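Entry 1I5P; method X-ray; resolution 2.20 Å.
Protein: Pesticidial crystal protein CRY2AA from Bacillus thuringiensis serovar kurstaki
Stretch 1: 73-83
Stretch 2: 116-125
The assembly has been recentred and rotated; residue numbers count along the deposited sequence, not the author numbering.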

# COMPACT_ATOMS: atom_id res chain seq x y z
N ILE A 73 -13.83 7.69 -16.66
CA ILE A 73 -12.41 7.74 -16.34
C ILE A 73 -11.48 7.97 -17.53
O ILE A 73 -10.59 8.81 -17.47
CB ILE A 73 -11.96 6.42 -15.66
CG1 ILE A 73 -12.69 6.22 -14.33
CG2 ILE A 73 -10.45 6.44 -15.43
CD1 ILE A 73 -12.45 4.85 -13.70
N LEU A 74 -11.68 7.20 -18.60
CA LEU A 74 -10.81 7.25 -19.77
C LEU A 74 -10.37 8.60 -20.32
O LEU A 74 -9.20 8.78 -20.63
CB LEU A 74 -11.39 6.41 -20.90
CG LEU A 74 -10.34 5.98 -21.94
CD1 LEU A 74 -9.33 5.04 -21.26
CD2 LEU A 74 -10.99 5.29 -23.13
N SER A 75 -11.29 9.55 -20.45
CA SER A 75 -10.92 10.85 -21.00
C SER A 75 -9.90 11.60 -20.14
O SER A 75 -8.89 12.09 -20.66
CB SER A 75 -12.15 11.73 -21.21
OG SER A 75 -11.77 12.94 -21.83
N GLU A 76 -10.14 11.69 -18.84
CA GLU A 76 -9.21 12.39 -17.97
C GLU A 76 -7.95 11.57 -17.77
O GLU A 76 -6.85 12.12 -17.68
CB GLU A 76 -9.88 12.70 -16.63
CG GLU A 76 -10.94 13.80 -16.75
CD GLU A 76 -11.79 13.96 -15.50
OE1 GLU A 76 -12.76 14.74 -15.54
OE2 GLU A 76 -11.49 13.30 -14.48
N LEU A 77 -8.08 10.25 -17.72
CA LEU A 77 -6.92 9.39 -17.56
C LEU A 77 -5.93 9.65 -18.69
O LEU A 77 -4.73 9.83 -18.46
CB LEU A 77 -7.31 7.92 -17.56
CG LEU A 77 -6.13 6.95 -17.61
CD1 LEU A 77 -5.21 7.17 -16.42
CD2 LEU A 77 -6.66 5.52 -17.63
N TRP A 78 -6.45 9.67 -19.91
CA TRP A 78 -5.65 9.91 -21.11
C TRP A 78 -4.88 11.22 -20.97
O TRP A 78 -3.71 11.31 -21.35
CB TRP A 78 -6.56 9.98 -22.34
CG TRP A 78 -5.85 10.23 -23.64
CD1 TRP A 78 -5.35 9.29 -24.50
CD2 TRP A 78 -5.56 11.50 -24.23
NE1 TRP A 78 -4.78 9.90 -25.59
CE2 TRP A 78 -4.89 11.25 -25.45
CE3 TRP A 78 -5.80 12.83 -23.85
CZ2 TRP A 78 -4.46 12.28 -26.29
CZ3 TRP A 78 -5.37 13.85 -24.69
CH2 TRP A 78 -4.71 13.57 -25.90
N GLY A 79 -5.55 12.22 -20.41
CA GLY A 79 -4.93 13.53 -20.24
C GLY A 79 -3.81 13.57 -19.23
O GLY A 79 -3.01 14.51 -19.22
N ILE A 80 -3.74 12.57 -18.36
CA ILE A 80 -2.70 12.49 -17.35
C ILE A 80 -1.50 11.66 -17.82
O ILE A 80 -0.35 12.10 -17.75
CB ILE A 80 -3.23 11.85 -16.05
CG1 ILE A 80 -4.28 12.77 -15.41
CG2 ILE A 80 -2.08 11.58 -15.09
CD1 ILE A 80 -5.01 12.14 -14.23
N ILE A 81 -1.80 10.46 -18.31
CA ILE A 81 -0.76 9.54 -18.77
C ILE A 81 -0.20 9.90 -20.15
O ILE A 81 0.92 9.52 -20.49
CB ILE A 81 -1.29 8.08 -18.76
CG1 ILE A 81 -0.12 7.10 -18.84
CG2 ILE A 81 -2.25 7.86 -19.91
CD1 ILE A 81 0.90 7.27 -17.71
N PHE A 82 -0.98 10.64 -20.93
CA PHE A 82 -0.56 11.10 -22.26
C PHE A 82 -0.82 12.60 -22.31
O PHE A 82 -1.70 13.06 -23.04
CB PHE A 82 -1.36 10.42 -23.37
CG PHE A 82 -1.03 8.96 -23.57
CD1 PHE A 82 -2.02 7.99 -23.40
CD2 PHE A 82 0.24 8.56 -23.96
CE1 PHE A 82 -1.74 6.64 -23.61
CE2 PHE A 82 0.54 7.21 -24.17
CZ PHE A 82 -0.46 6.25 -24.00
N PRO A 83 -0.09 13.39 -21.51
CA PRO A 83 -0.27 14.84 -21.49
C PRO A 83 -0.21 15.50 -22.87
O PRO A 83 0.84 15.57 -23.50
CB PRO A 83 0.85 15.31 -20.56
CG PRO A 83 1.89 14.23 -20.70
CD PRO A 83 1.04 13.00 -20.65
N GLU A 116 3.47 1.16 -30.38
CA GLU A 116 2.25 0.82 -29.65
C GLU A 116 1.84 1.94 -28.71
O GLU A 116 0.64 2.14 -28.48
CB GLU A 116 2.44 -0.48 -28.87
CG GLU A 116 2.56 -1.72 -29.73
CD GLU A 116 1.38 -1.89 -30.67
OE1 GLU A 116 0.30 -1.32 -30.38
OE2 GLU A 116 1.52 -2.60 -31.69
N LEU A 117 2.80 2.66 -28.15
CA LEU A 117 2.47 3.77 -27.25
C LEU A 117 1.79 4.87 -28.05
O LEU A 117 0.83 5.49 -27.59
CB LEU A 117 3.73 4.33 -26.57
CG LEU A 117 4.37 3.51 -25.44
CD1 LEU A 117 5.59 4.24 -24.92
CD2 LEU A 117 3.37 3.29 -24.32
N ILE A 118 2.30 5.10 -29.25
CA ILE A 118 1.75 6.10 -30.14
C ILE A 118 0.33 5.71 -30.56
O ILE A 118 -0.58 6.53 -30.55
CB ILE A 118 2.64 6.27 -31.40
CG1 ILE A 118 3.94 6.97 -31.01
CG2 ILE A 118 1.90 7.04 -32.48
CD1 ILE A 118 5.00 6.93 -32.09
N GLY A 119 0.16 4.44 -30.91
CA GLY A 119 -1.14 3.97 -31.35
C GLY A 119 -2.19 3.98 -30.25
O GLY A 119 -3.35 4.35 -30.48
N LEU A 120 -1.77 3.57 -29.06
CA LEU A 120 -2.65 3.53 -27.90
C LEU A 120 -3.16 4.95 -27.64
O LEU A 120 -4.36 5.19 -27.53
CB LEU A 120 -1.87 3.00 -26.70
CG LEU A 120 -2.61 2.35 -25.55
CD1 LEU A 120 -3.58 1.28 -26.07
CD2 LEU A 120 -1.61 1.72 -24.59
N GLN A 121 -2.22 5.89 -27.56
CA GLN A 121 -2.56 7.29 -27.33
C GLN A 121 -3.55 7.79 -28.38
O GLN A 121 -4.55 8.41 -28.05
CB GLN A 121 -1.28 8.14 -27.36
CG GLN A 121 -1.48 9.64 -27.29
CD GLN A 121 -1.91 10.25 -28.61
OE1 GLN A 121 -1.29 10.01 -29.65
NE2 GLN A 121 -2.97 11.04 -28.58
N ALA A 122 -3.26 7.51 -29.65
CA ALA A 122 -4.12 7.95 -30.75
C ALA A 122 -5.51 7.32 -30.72
O ALA A 122 -6.52 8.02 -30.77
CB ALA A 122 -3.45 7.64 -32.08
N ASN A 123 -5.55 6.00 -30.65
CA ASN A 123 -6.80 5.27 -30.63
C ASN A 123 -7.72 5.72 -29.50
O ASN A 123 -8.92 5.89 -29.69
CB ASN A 123 -6.52 3.77 -30.51
CG ASN A 123 -5.80 3.22 -31.72
OD1 ASN A 123 -5.31 2.09 -31.70
ND2 ASN A 123 -5.74 4.01 -32.80
N ILE A 124 -7.14 5.89 -28.31
CA ILE A 124 -7.91 6.32 -27.15
C ILE A 124 -8.45 7.74 -27.32
O ILE A 124 -9.58 8.02 -26.94
CB ILE A 124 -7.07 6.27 -25.86
CG1 ILE A 124 -6.73 4.81 -25.53
CG2 ILE A 124 -7.83 6.92 -24.72
CD1 ILE A 124 -5.80 4.64 -24.34
N ARG A 125 -7.63 8.63 -27.88
CA ARG A 125 -8.06 10.00 -28.09
C ARG A 125 -9.21 9.99 -29.10
O ARG A 125 -10.19 10.71 -28.94
CB ARG A 125 -6.92 10.86 -28.63
CG ARG A 125 -7.34 12.29 -28.99
CD ARG A 125 -6.23 13.02 -29.73
NE ARG A 125 -5.65 12.14 -30.74
CZ ARG A 125 -6.26 11.74 -31.86
NH1 ARG A 125 -7.49 12.15 -32.14
NH2 ARG A 125 -5.63 10.91 -32.68

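The indole of Trp 78 reaches across to the neighbouring helix and donates a hydrogen bond to a backbone carbonyl that is already engaged in that helix. Trp 78 NE1 lies 2.9 Å from Gln 121 O, with an N-H...O angle of 148°, while the same oxygen accepts the helical bond from Arg 125 N at 3.1 Å. The carbonyl oxygen sits at the edge of the indole, near its plane, where the N-H can address it directly. It is the only hydrogen bond between the two stretches, and it satisfies the indole nitrogen in an otherwise largely apolar contact.

The two helices, 74-81 and 116-125, run roughly antiparallel, at 146° between their N-to-C directions, and their axes come no closer than 10.6 Å. This is a wide spacing, bridged mainly by large side chains. Leu 74, Trp 78 and Phe 82 follow one another at intervals of four, so that all three direct their CA-to-CB bonds toward the second helix. Residues between them, such as Leu 77 and Ile 81, make no contact with it.

Around the indole, the other neighbours pack by shape. Ile 124, the one residue of the second stretch whose CA-to-CB bond points toward the first, brings CG2 to 3.4 Å from Trp 78 CD1, a close approach oblique to the ring. The same methyl lies 3.9 Å from Leu 74 CG, so Ile 124 touches two successive residues of the first helix's contacting face. Arg 125 lies over one face of the indole through its backbone CA, and its CB is 3.7 Å from Trp 78 CZ2. Its guanidinium extends onward, with NH1 hydrogen-bonded elsewhere in the structure. The side-chain amide of Gln 121 also comes close to the indole, with NE2 3.0 Å from Trp 78 CZ2; this is a tight contact with a ring carbon.

Phe 82 follows the helix as the first residue to leave helical phi/psi, yet its backbone N still bonds to Trp 78 O at 2.8 Å. Its ring receives Gln 121 CB almost squarely over one face, 3.7 Å from the centroid of the Phe 82 ring and only 7° off the ring normal, a CH-pi contact. Gln 121 thus serves both aromatic residues, offering its carbonyl to Trp 78 and its CB to Phe 82. Leu 117 O lies 3.8 Å from Phe 82 CE2, and Leu 120 CB packs more loosely, 4.5 Å from Phe 82 CZ. Altogether the contact buries 402 Å², summed over both sides.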